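Local coordinates for 16S rRNA methyltransferase (Streptomyces sp. DSM 40477, PDB 3MQ2), which methylates the N1 position of adenine 1408 in 16S rRNA with S-adenosyl-L-methionine as donor, conferring resistance to aminoglycosides such as kanamycin, neomycin and apramycin, at residues 169-173 with 174-178. Residues are numbered along the deposited sequence; the frame is centred on the assembly and turned at random. Where two conformers were deposited one is given.
Sequences PRYAE and AGWKL
A Schellman motif ends helix 160-173 and turns the chain into strand 176-184, bringing Tyr171 against Trp176. The carbonyl of Tyr171 is gripped twice. Trp176 N donates to Tyr171 O at 2.8 Å in a fairly straight bond (164° at the hydrogen). Ala174 N reaches Tyr171 O at 2.9 Å in a more bent bond. The two donors come from opposite faces of the carbonyl plane. Gly175 N closes the turn on Ala172 O at 3.0 Å. Gly175 has positive phi, where a side chain would press on the carbonyl oxygen of Ala174. Ala174 N also makes a weak bond to Arg170 O.

Residues 176-178 then run back nearly antiparallel to 169-173. This is a helix-to-strand connection of the Rossmann-like methyltransferase fold, and it delivers the edge strand of the seven-stranded sheet. Within this turn the Tyr171 ring and the six-membered ring of Trp176 meet obliquely, planes at 79° and centroids 5.4 Å apart. Tyr171 CE2 and Trp176 CE3 come to 3.7 Å. Tyr171 CD2 also lies 3.7 Å from Trp176 CB. Trp176 CG sits beside its own backbone N (chi1 -64°), which turns the indole across the tyrosine. Leu178 CB touches Tyr171 CD2 more loosely, at 4.4 Å.

Both aromatic side chains are buried, and their polar ends are satisfied by backbone carbonyls: Tyr171 OH bonds to Val115 O, and Trp176 NE1 to Leu123 O. Phe136 and Val138 of strand 134-141, in the same sheet, touch Tyr171, while Met126 and Ala127 of helix 121-128 pack on Trp176.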
# COMPACT_ATOMS: atom_id res chain seq x y z
N PRO A 169 -18.67 7.24 3.99
CA PRO A 169 -19.79 6.76 3.17
C PRO A 169 -19.30 6.19 1.85
O PRO A 169 -19.79 5.16 1.41
CB PRO A 169 -20.61 8.03 2.91
CG PRO A 169 -20.29 8.92 4.04
CD PRO A 169 -18.86 8.65 4.40
N ARG A 170 -18.34 6.87 1.22
CA ARG A 170 -17.77 6.40 -0.03
C ARG A 170 -17.05 5.07 0.14
O ARG A 170 -17.14 4.19 -0.72
CB ARG A 170 -16.78 7.42 -0.59
CG ARG A 170 -17.38 8.73 -1.00
CD ARG A 170 -16.31 9.66 -1.53
NE ARG A 170 -16.87 10.80 -2.24
CZ ARG A 170 -16.15 11.65 -2.97
NH1 ARG A 170 -14.84 11.48 -3.09
NH2 ARG A 170 -16.75 12.66 -3.58
N TYR A 171 -16.32 4.93 1.24
CA TYR A 171 -15.61 3.69 1.50
C TYR A 171 -16.61 2.55 1.69
O TYR A 171 -16.42 1.46 1.15
CB TYR A 171 -14.68 3.84 2.71
CG TYR A 171 -13.29 4.33 2.34
CD1 TYR A 171 -13.12 5.36 1.42
CD2 TYR A 171 -12.16 3.75 2.90
CE1 TYR A 171 -11.85 5.80 1.07
CE2 TYR A 171 -10.89 4.19 2.56
CZ TYR A 171 -10.75 5.22 1.65
OH TYR A 171 -9.48 5.65 1.31
N ALA A 172 -17.68 2.81 2.44
CA ALA A 172 -18.70 1.80 2.70
C ALA A 172 -19.34 1.30 1.40
O ALA A 172 -19.58 0.11 1.25
CB ALA A 172 -19.78 2.33 3.64
N GLU A 173 -19.60 2.22 0.47
CA GLU A 173 -20.17 1.86 -0.83
C GLU A 173 -19.28 0.86 -1.55
O GLU A 173 -19.76 0.03 -2.33
CB GLU A 173 -20.34 3.10 -1.70
CG GLU A 173 -21.15 4.22 -1.08
CD GLU A 173 -21.07 5.50 -1.89
OE1 GLU A 173 -21.56 6.55 -1.40
OE2 GLU A 173 -20.53 5.47 -3.01
N ALA A 174 -17.98 0.94 -1.29
CA ALA A 174 -17.00 0.10 -1.98
C ALA A 174 -16.60 -1.10 -1.14
O ALA A 174 -15.73 -1.87 -1.54
CB ALA A 174 -15.77 0.92 -2.36
N GLY A 175 -17.22 -1.25 0.02
CA GLY A 175 -16.94 -2.39 0.89
C GLY A 175 -15.78 -2.22 1.85
O GLY A 175 -15.21 -3.21 2.30
N TRP A 176 -15.41 -0.98 2.14
CA TRP A 176 -14.40 -0.69 3.16
C TRP A 176 -15.05 -0.03 4.37
O TRP A 176 -15.73 0.97 4.23
CB TRP A 176 -13.32 0.26 2.65
CG TRP A 176 -12.47 -0.26 1.52
CD1 TRP A 176 -12.88 -0.99 0.44
CD2 TRP A 176 -11.06 -0.06 1.37
NE1 TRP A 176 -11.79 -1.26 -0.39
CE2 TRP A 176 -10.66 -0.70 0.17
CE3 TRP A 176 -10.09 0.60 2.13
CZ2 TRP A 176 -9.35 -0.69 -0.28
CZ3 TRP A 176 -8.77 0.61 1.67
CH2 TRP A 176 -8.42 -0.04 0.48
N LYS A 177 -14.82 -0.60 5.55
CA LYS A 177 -15.32 -0.01 6.79
C LYS A 177 -14.27 0.91 7.37
O LYS A 177 -13.26 0.45 7.92
CB LYS A 177 -15.69 -1.10 7.80
CG LYS A 177 -16.01 -0.56 9.19
CD LYS A 177 -17.04 0.55 9.13
CE LYS A 177 -17.35 1.10 10.52
NZ LYS A 177 -17.82 0.04 11.45
N LEU A 178 -14.49 2.22 7.23
CA LEU A 178 -13.53 3.21 7.72
C LEU A 178 -13.76 3.43 9.20
O LEU A 178 -14.74 4.07 9.60
CB LEU A 178 -13.66 4.52 6.95
CG LEU A 178 -12.66 5.62 7.32
CD1 LEU A 178 -11.22 5.12 7.23
CD2 LEU A 178 -12.85 6.84 6.43